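Local coordinates for transcriptional regulatory protein FIXJ (Sinorhizobium meliloti, PDB 1DBW) that acts, once activated by the sensor FixL, as a transcription activator that switches on nifA and fixK for nitrogen fixation, this chain being its receiver domain, at residues A[50-55]-A[79-84]; A[8-13]-A[54-59]; A[2-7]-A[26-31]. The protein carries 2 engineered substitutions. All coordinates share one frame; numbering follows the deposited sequence.

Contact 1: A[50-55]-A[79-84]; sequences VLVTDL and IVITGH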
loop_
_atom_site.group_PDB
_atom_site.type_symbol
_atom_site.label_atom_id
_atom_site.label_comp_id
_atom_site.label_asym_id
_atom_site.label_seq_id
_atom_site.Cartn_x
_atom_site.Cartn_y
_atom_site.Cartn_z
ATOM N N VAL A 50 -5.968 -2.861 -4.423
ATOM C CA VAL A 50 -5.454 -1.628 -3.822
ATOM C C VAL A 50 -4.110 -2.004 -3.212
ATOM O O VAL A 50 -3.983 -3.047 -2.583
ATOM C CB VAL A 50 -6.392 -1.102 -2.687
ATOM C CG1 VAL A 50 -5.740 0.067 -1.905
ATOM C CG2 VAL A 50 -7.676 -0.638 -3.312
ATOM N N LEU A 51 -3.149 -1.095 -3.280
ATOM C CA LEU A 51 -1.829 -1.368 -2.718
ATOM C C LEU A 51 -1.612 -0.565 -1.452
ATOM O O LEU A 51 -2.011 0.606 -1.389
ATOM C CB LEU A 51 -0.757 -0.946 -3.722
ATOM C CG LEU A 51 0.698 -0.906 -3.204
ATOM C CD1 LEU A 51 1.229 -2.333 -2.816
ATOM C CD2 LEU A 51 1.550 -0.314 -4.355
ATOM N N VAL A 52 -1.068 -1.230 -0.436
ATOM C CA VAL A 52 -0.738 -0.533 0.820
ATOM C C VAL A 52 0.725 -0.847 1.063
ATOM O O VAL A 52 1.101 -2.013 1.212
ATOM C CB VAL A 52 -1.564 -0.998 1.987
ATOM C CG1 VAL A 52 -1.109 -0.268 3.263
ATOM C CG2 VAL A 52 -3.061 -0.662 1.756
ATOM N N THR A 53 1.564 0.200 1.115
ATOM C CA THR A 53 2.974 -0.037 1.363
ATOM C C THR A 53 3.405 0.438 2.747
ATOM O O THR A 53 2.805 1.356 3.301
ATOM C CB THR A 53 3.861 0.726 0.343
ATOM O OG1 THR A 53 3.775 2.130 0.597
ATOM C CG2 THR A 53 3.401 0.465 -1.099
ATOM N N ASP A 54 4.340 -0.297 3.337
ATOM C CA ASP A 54 4.962 0.105 4.604
ATOM C C ASP A 54 6.403 -0.370 4.427
ATOM O O ASP A 54 6.792 -1.458 4.895
ATOM C CB ASP A 54 4.321 -0.533 5.845
ATOM C CG ASP A 54 4.913 0.015 7.160
ATOM O OD1 ASP A 54 4.424 -0.382 8.237
ATOM O OD2 ASP A 54 5.852 0.853 7.117
ATOM N N LEU A 55 7.131 0.395 3.612
ATOM C CA LEU A 55 8.525 0.129 3.250
ATOM C C LEU A 55 9.420 1.150 3.949
ATOM O O LEU A 55 9.294 2.358 3.729
ATOM C CB LEU A 55 8.691 0.232 1.742
ATOM C CG LEU A 55 7.846 -0.800 0.999
ATOM C CD1 LEU A 55 7.735 -0.455 -0.480
ATOM C CD2 LEU A 55 8.446 -2.180 1.216
ATOM N N ILE A 79 -1.836 3.467 -1.094
ATOM C CA ILE A 79 -1.762 4.156 0.183
ATOM C C ILE A 79 -0.338 3.873 0.632
ATOM O O ILE A 79 0.096 2.718 0.712
ATOM C CB ILE A 79 -2.721 3.526 1.191
ATOM C CG1 ILE A 79 -4.164 3.665 0.692
ATOM C CG2 ILE A 79 -2.560 4.199 2.560
ATOM C CD1 ILE A 79 -4.481 5.090 0.216
ATOM N N VAL A 80 0.405 4.923 0.953
ATOM C CA VAL A 80 1.802 4.735 1.366
ATOM C C VAL A 80 1.871 5.042 2.853
ATOM O O VAL A 80 1.478 6.092 3.257
ATOM C CB VAL A 80 2.746 5.703 0.579
ATOM C CG1 VAL A 80 4.167 5.619 1.129
ATOM C CG2 VAL A 80 2.747 5.325 -0.948
ATOM N N ILE A 81 2.243 4.057 3.661
ATOM C CA ILE A 81 2.349 4.279 5.096
ATOM C C ILE A 81 3.729 4.896 5.266
ATOM O O ILE A 81 4.742 4.320 4.817
ATOM C CB ILE A 81 2.237 2.970 5.868
ATOM C CG1 ILE A 81 0.809 2.449 5.730
ATOM C CG2 ILE A 81 2.561 3.218 7.327
ATOM C CD1 ILE A 81 0.629 1.026 6.282
ATOM N N THR A 82 3.759 6.003 5.990
ATOM C CA THR A 82 4.999 6.747 6.162
ATOM C C THR A 82 5.486 6.812 7.614
ATOM O O THR A 82 4.706 6.666 8.562
ATOM C CB THR A 82 4.839 8.183 5.560
ATOM O OG1 THR A 82 3.766 8.857 6.224
ATOM C CG2 THR A 82 4.471 8.108 4.049
ATOM N N GLY A 83 6.787 7.060 7.766
ATOM C CA GLY A 83 7.377 7.129 9.087
ATOM C C GLY A 83 6.844 8.236 9.967
ATOM O O GLY A 83 6.424 9.301 9.479
ATOM N N HIS A 84 6.842 7.976 11.277
ATOM C CA HIS A 84 6.379 8.968 12.234
ATOM C C HIS A 84 7.257 10.215 12.053
ATOM O O HIS A 84 8.495 10.097 12.039
ATOM C CB HIS A 84 6.513 8.453 13.667
ATOM C CG HIS A 84 6.013 9.420 14.692
ATOM N ND1 HIS A 84 4.717 9.892 14.699
ATOM C CD2 HIS A 84 6.647 10.042 15.720
ATOM C CE1 HIS A 84 4.572 10.762 15.685
ATOM N NE2 HIS A 84 5.727 10.871 16.317
HETATM O O HOH W 1 5.755 2.808 2.616
HETATM O O HOH W 2 6.996 3.308 6.182
#

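Contact 2: A[8-13]-A[54-59]; sequences IVDDEE and DLRMPD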
loop_
_atom_site.group_PDB
_atom_site.type_symbol
_atom_site.label_atom_id
_atom_site.label_comp_id
_atom_site.label_asym_id
_atom_site.label_seq_id
_atom_site.Cartn_x
_atom_site.Cartn_y
_atom_site.Cartn_z
ATOM N N ILE A 8 -0.632 -5.951 0.551
ATOM C CA ILE A 8 0.230 -5.316 1.541
ATOM C C ILE A 8 1.678 -5.662 1.283
ATOM O O ILE A 8 2.062 -6.828 1.225
ATOM C CB ILE A 8 -0.104 -5.748 2.952
ATOM C CG1 ILE A 8 -1.617 -5.594 3.243
ATOM C CG2 ILE A 8 0.720 -4.929 3.932
ATOM C CD1 ILE A 8 -2.049 -4.189 3.386
ATOM N N VAL A 9 2.496 -4.632 1.153
ATOM C CA VAL A 9 3.904 -4.848 0.882
ATOM C C VAL A 9 4.587 -4.235 2.094
ATOM O O VAL A 9 4.506 -3.046 2.308
ATOM C CB VAL A 9 4.321 -4.152 -0.461
ATOM C CG1 VAL A 9 5.755 -4.455 -0.803
ATOM C CG2 VAL A 9 3.474 -4.670 -1.582
ATOM N N ASP A 10 5.085 -5.080 2.987
ATOM C CA ASP A 10 5.741 -4.560 4.198
ATOM C C ASP A 10 7.066 -5.276 4.426
ATOM O O ASP A 10 7.131 -6.509 4.415
ATOM C CB ASP A 10 4.809 -4.704 5.410
ATOM C CG ASP A 10 5.243 -3.863 6.624
ATOM O OD1 ASP A 10 6.442 -3.522 6.780
ATOM O OD2 ASP A 10 4.356 -3.546 7.443
ATOM N N ASP A 11 8.117 -4.472 4.587
ATOM C CA ASP A 11 9.475 -4.957 4.801
ATOM C C ASP A 11 9.684 -5.601 6.176
ATOM O O ASP A 11 10.297 -6.672 6.274
ATOM C CB ASP A 11 10.481 -3.814 4.587
ATOM C CG ASP A 11 10.392 -2.732 5.660
ATOM O OD1 ASP A 11 11.428 -2.441 6.299
ATOM O OD2 ASP A 11 9.292 -2.176 5.875
ATOM N N GLU A 12 9.177 -4.950 7.225
ATOM C CA GLU A 12 9.305 -5.454 8.591
ATOM C C GLU A 12 8.311 -6.598 8.810
ATOM O O GLU A 12 7.106 -6.371 8.909
ATOM C CB GLU A 12 9.063 -4.320 9.598
ATOM C CG GLU A 12 9.664 -4.570 10.981
ATOM C CD GLU A 12 9.848 -3.292 11.799
ATOM O OE1 GLU A 12 10.478 -2.336 11.290
ATOM O OE2 GLU A 12 9.380 -3.249 12.959
ATOM N N GLU A 13 8.831 -7.822 8.863
ATOM C CA GLU A 13 8.011 -9.011 9.049
ATOM C C GLU A 13 6.811 -8.928 9.989
ATOM O O GLU A 13 5.676 -9.129 9.547
ATOM N N ASP A 54 4.340 -0.297 3.337
ATOM C CA ASP A 54 4.962 0.105 4.604
ATOM C C ASP A 54 6.403 -0.370 4.427
ATOM O O ASP A 54 6.792 -1.458 4.895
ATOM C CB ASP A 54 4.321 -0.533 5.845
ATOM C CG ASP A 54 4.913 0.015 7.160
ATOM O OD1 ASP A 54 4.424 -0.382 8.237
ATOM O OD2 ASP A 54 5.852 0.853 7.117
ATOM N N LEU A 55 7.131 0.395 3.612
ATOM C CA LEU A 55 8.525 0.129 3.250
ATOM C C LEU A 55 9.420 1.150 3.949
ATOM O O LEU A 55 9.294 2.358 3.729
ATOM C CB LEU A 55 8.691 0.232 1.742
ATOM C CG LEU A 55 7.846 -0.800 0.999
ATOM C CD1 LEU A 55 7.735 -0.455 -0.480
ATOM C CD2 LEU A 55 8.446 -2.180 1.216
ATOM N N ARG A 56 10.307 0.648 4.801
ATOM C CA ARG A 56 11.198 1.506 5.577
ATOM C C ARG A 56 12.607 1.566 5.042
ATOM O O ARG A 56 13.265 2.598 5.178
ATOM C CB ARG A 56 11.226 1.049 7.032
ATOM C CG ARG A 56 9.846 0.862 7.628
ATOM C CD ARG A 56 9.880 -0.174 8.726
ATOM N NE ARG A 56 8.555 -0.724 8.983
ATOM C CZ ARG A 56 7.967 -0.734 10.175
ATOM N NH1 ARG A 56 8.586 -0.220 11.232
ATOM N NH2 ARG A 56 6.757 -1.264 10.313
ATOM N N MET A 57 13.094 0.461 4.474
ATOM C CA MET A 57 14.457 0.462 3.915
ATOM C C MET A 57 14.484 1.358 2.662
ATOM O O MET A 57 13.855 1.038 1.632
ATOM C CB MET A 57 14.916 -0.967 3.590
ATOM C CG MET A 57 16.133 -1.038 2.673
ATOM S SD MET A 57 17.323 0.305 2.966
ATOM C CE MET A 57 18.460 -0.514 4.141
ATOM N N PRO A 58 15.186 2.511 2.744
ATOM C CA PRO A 58 15.315 3.491 1.646
ATOM C C PRO A 58 15.846 2.951 0.297
ATOM O O PRO A 58 16.017 3.723 -0.676
ATOM C CB PRO A 58 16.233 4.564 2.255
ATOM C CG PRO A 58 17.063 3.775 3.263
ATOM C CD PRO A 58 15.984 2.929 3.913
ATOM N N ASP A 59 16.105 1.637 0.247
ATOM C CA ASP A 59 16.584 0.935 -0.951
ATOM C C ASP A 59 15.432 0.806 -1.951
ATOM O O ASP A 59 15.636 0.539 -3.147
ATOM C CB ASP A 59 17.096 -0.454 -0.576
#

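Contact 3: A[2-7]-A[26-31]; sequences QDYTVH and NGFAVK. Engineered in segment 2-7: Q2 (natural residue Thr).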
loop_
_atom_site.group_PDB
_atom_site.type_symbol
_atom_site.label_atom_id
_atom_site.label_comp_id
_atom_site.label_asym_id
_atom_site.label_seq_id
_atom_site.Cartn_x
_atom_site.Cartn_y
_atom_site.Cartn_z
ATOM N N GLN A 2 -18.113 -4.353 -4.104
ATOM C CA GLN A 2 -16.940 -4.593 -4.945
ATOM C C GLN A 2 -15.983 -5.595 -4.306
ATOM O O GLN A 2 -15.605 -5.438 -3.170
ATOM C CB GLN A 2 -16.222 -3.266 -5.271
ATOM C CG GLN A 2 -14.876 -3.463 -5.953
ATOM C CD GLN A 2 -14.310 -2.199 -6.581
ATOM O OE1 GLN A 2 -13.919 -2.222 -7.742
ATOM N NE2 GLN A 2 -14.231 -1.102 -5.812
ATOM N N ASP A 3 -15.607 -6.634 -5.049
ATOM C CA ASP A 3 -14.684 -7.663 -4.550
ATOM C C ASP A 3 -13.232 -7.274 -4.862
ATOM O O ASP A 3 -12.623 -7.821 -5.793
ATOM C CB ASP A 3 -14.972 -9.026 -5.224
ATOM C CG ASP A 3 -14.089 -10.150 -4.693
ATOM O OD1 ASP A 3 -13.511 -10.016 -3.590
ATOM O OD2 ASP A 3 -13.911 -11.167 -5.395
ATOM N N TYR A 4 -12.639 -6.389 -4.081
ATOM C CA TYR A 4 -11.254 -6.023 -4.378
ATOM C C TYR A 4 -10.310 -6.602 -3.343
ATOM O O TYR A 4 -10.739 -7.062 -2.291
ATOM C CB TYR A 4 -11.113 -4.502 -4.437
ATOM C CG TYR A 4 -11.435 -3.816 -3.111
ATOM C CD1 TYR A 4 -12.738 -3.427 -2.787
ATOM C CD2 TYR A 4 -10.408 -3.493 -2.215
ATOM C CE1 TYR A 4 -13.014 -2.715 -1.615
ATOM C CE2 TYR A 4 -10.670 -2.795 -1.036
ATOM C CZ TYR A 4 -11.975 -2.403 -0.749
ATOM O OH TYR A 4 -12.218 -1.644 0.364
ATOM N N THR A 5 -9.024 -6.625 -3.668
ATOM C CA THR A 5 -8.032 -7.177 -2.773
ATOM C C THR A 5 -7.049 -6.114 -2.336
ATOM O O THR A 5 -6.706 -5.245 -3.141
ATOM C CB THR A 5 -7.237 -8.294 -3.506
ATOM O OG1 THR A 5 -8.165 -9.334 -3.874
ATOM C CG2 THR A 5 -6.158 -8.910 -2.593
ATOM N N VAL A 6 -6.710 -6.133 -1.045
ATOM C CA VAL A 6 -5.720 -5.192 -0.515
ATOM C C VAL A 6 -4.374 -5.939 -0.553
ATOM O O VAL A 6 -4.212 -6.945 0.121
ATOM C CB VAL A 6 -6.003 -4.796 0.958
ATOM C CG1 VAL A 6 -4.958 -3.726 1.404
ATOM C CG2 VAL A 6 -7.404 -4.236 1.106
ATOM N N HIS A 7 -3.390 -5.354 -1.250
ATOM C CA HIS A 7 -2.067 -5.969 -1.398
ATOM C C HIS A 7 -1.137 -5.246 -0.478
ATOM O O HIS A 7 -0.964 -4.049 -0.669
ATOM C CB HIS A 7 -1.613 -5.818 -2.858
ATOM C CG HIS A 7 -2.408 -6.680 -3.789
ATOM N ND1 HIS A 7 -2.092 -8.008 -4.003
ATOM C CD2 HIS A 7 -3.556 -6.447 -4.473
ATOM C CE1 HIS A 7 -3.016 -8.561 -4.764
ATOM N NE2 HIS A 7 -3.921 -7.638 -5.063
ATOM N N ASN A 26 -11.292 -7.589 9.639
ATOM C CA ASN A 26 -12.346 -6.642 9.289
ATOM C C ASN A 26 -13.071 -7.048 7.991
ATOM O O ASN A 26 -13.907 -6.321 7.490
ATOM C CB ASN A 26 -11.791 -5.216 9.228
ATOM C CG ASN A 26 -11.648 -4.596 10.628
ATOM O OD1 ASN A 26 -12.591 -3.995 11.135
ATOM N ND2 ASN A 26 -10.487 -4.769 11.263
ATOM N N GLY A 27 -12.687 -8.199 7.456
ATOM C CA GLY A 27 -13.332 -8.716 6.258
ATOM C C GLY A 27 -12.738 -8.395 4.904
ATOM O O GLY A 27 -13.347 -8.674 3.871
ATOM N N PHE A 28 -11.597 -7.713 4.888
ATOM C CA PHE A 28 -10.992 -7.390 3.605
ATOM C C PHE A 28 -10.328 -8.612 2.998
ATOM O O PHE A 28 -9.938 -9.516 3.745
ATOM C CB PHE A 28 -9.877 -6.351 3.841
ATOM C CG PHE A 28 -10.389 -4.971 4.111
ATOM C CD1 PHE A 28 -10.658 -4.546 5.422
ATOM C CD2 PHE A 28 -10.609 -4.098 3.061
ATOM C CE1 PHE A 28 -11.141 -3.263 5.655
ATOM C CE2 PHE A 28 -11.093 -2.809 3.280
ATOM C CZ PHE A 28 -11.362 -2.388 4.583
ATOM N N ALA A 29 -10.275 -8.669 1.659
ATOM C CA ALA A 29 -9.507 -9.731 1.003
ATOM C C ALA A 29 -8.111 -9.115 1.097
ATOM O O ALA A 29 -7.922 -7.970 0.688
ATOM C CB ALA A 29 -9.922 -9.884 -0.456
ATOM N N VAL A 30 -7.140 -9.901 1.540
ATOM C CA VAL A 30 -5.805 -9.368 1.766
ATOM C C VAL A 30 -4.778 -10.326 1.248
ATOM O O VAL A 30 -4.924 -11.537 1.415
ATOM C CB VAL A 30 -5.561 -9.227 3.298
ATOM C CG1 VAL A 30 -4.110 -8.858 3.587
ATOM C CG2 VAL A 30 -6.478 -8.165 3.864
ATOM N N LYS A 31 -3.742 -9.761 0.637
ATOM C CA LYS A 31 -2.616 -10.594 0.169
ATOM C C LYS A 31 -1.348 -9.886 0.632
ATOM O O LYS A 31 -1.167 -8.697 0.342
ATOM C CB LYS A 31 -2.638 -10.671 -1.339
ATOM C CG LYS A 31 -1.585 -11.655 -1.903
ATOM C CD LYS A 31 -1.631 -11.671 -3.454
ATOM C CE LYS A 31 -0.510 -12.517 -4.041
ATOM N NZ LYS A 31 -0.790 -13.996 -3.972
HETATM O O HOH W 3 -11.465 -6.421 0.410
#

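Contact 1: A[50-55]-A[79-84]
V52 and T53 pair with I79 and V80 as neighbouring parallel strands in the buried centre of the five-stranded receiver-domain sheet. Three backbone hydrogen bonds make the ladder. I79 N donates to L51 O, T53 N to I79 O at 2.9 Å, and I81 N to T53 O at 2.8 Å. The N-to-C directions of the short strand segments differ by 15°.

On the face that holds V52 and I79, V52 CG1 stands anti to its backbone N (chi1 177°) and meets I81 CD1 at 3.7 Å. I81 also borders D54, the predicted phosphorylation site. Its CG2 branch lies 4.0 Å from D54 CG, so a methyl group packs against the carboxylate carbon. The opposite face carries T53 and V80. T53 OG1 sits between the backbone N and the carbonyl carbon (chi1 69°), and comes within 3.6 Å of V80 CG1.

A water 2.9 Å from T53 OG1 also accepts from L55 N and donates to I81 O, and so links the ends of the two strands. A second water lies between D54 OD2 and I81 O, 2.8 Å from the latter. D54 OD2 has its main partner elsewhere, in a salt bridge to K104.

These strands belong to the beta-alpha-beta unit completed by helix 62-71. Strand 5-10 flanks them on one side and strand 100-103 on the other, while helix 108-119 packs on V52 and I79.

Contact 2: A[8-13]-A[54-59]
V9 and D10 run parallel to D54 at the C-terminal ends of their strands, where D54 N donates to V9 O at 2.9 Å and D11 N reaches D54 O in a weak bond. This is the acidic pocket of a CheY-like receiver domain. D10, D11, D54 and R56 are its magnesium-binding positions, and D54 is the predicted phosphorylation site. Next to the backbone pairing, V9 CG1 touches L55 CD2 at 4.1 Å.

The D10 and D54 side chains run alongside each other in the same direction. D10 OD2 is 3.3 Å from D54 OD1, two acceptors with like charge. D10 OD1 and D11 OD2 both stand 2.8 Å from D54 O, acceptors against acceptor. This gathering of oxygens is consistent with a site built to receive a cation.

R56 supplies positive charge beside it. Its chain is extended from CG to NE and crosses the D11 side chain at about a right angle. D11 OD2 lies at the guanidinium edge and forms a salt bridge with R56 NE at 3.5 Å. The same oxygen takes a weak bond from R56 N. R56 NH2 has a weak, long salt bridge to D54 OD1. E12, at the N-cap position of helix 13-25, covers one face of the same guanidinium. Its OE1 is 2.8 Å from R56 NH1 but sits off the guanidinium plane, so this is an attraction of charges without a directed hydrogen bond.

Contact 3: A[2-7]-A[26-31]
V6 and H7 pair in parallel with V30 and K31, closing the first beta-alpha-beta unit of the receiver fold. V6 N donates almost straight to A29 O at 2.8 Å, and K31 N donates to V6 O at 2.9 Å. V6 CG2 reaches F28 CD2 at 3.8 Å on the face covered by helix 108-119. Y4 OH approaches the edge of the same F28 ring, 3.3 Å from CE2.

H7 and K31 share the opposite face. H7 CG is anti to its carbonyl carbon (chi1 -70°), a torsion that carries CG toward the K31 chain. K31 CD meets the imidazole at its edge, 3.6 Å from CE1, while T5 CG2 lies over one face of the ring, near its rim. H7 ND1 is hydrogen-bonded to H33 NE2, and K31 makes a cation-pi contact with F42. An alanine in place of H7 would probably leave the K31 methylene chain without its ring neighbour and H33 NE2 without this hydrogen-bond partner.

Farther out, a Schellman motif at G27 ends helix 13-25 and turns the chain toward this strand. Where the pairing begins, a water accepts from A29 N and lies 2.9 Å from Y4 O, over one face of the Y4 ring and toward its rim.

In the fold
All three contacts lie on one parallel sheet. Contact 1 is its core, with every touching residue buried. Contacts 2 and 3 are only partly buried. Strand 5-10 serves both of them, its end lying in contact 2 and its start in contact 3, where it meets the outermost strand 29-33. Contacts 1 and 2 share D54 and L55, so the central strand pairing runs directly into the acidic site. The chemistry follows the place. Contact 1 combines backbone bonds with aliphatic packing and two waters, contact 2 gathers carboxylates around an arginine, and contact 3 mixes aromatic and aliphatic groups away from the metal-binding residues.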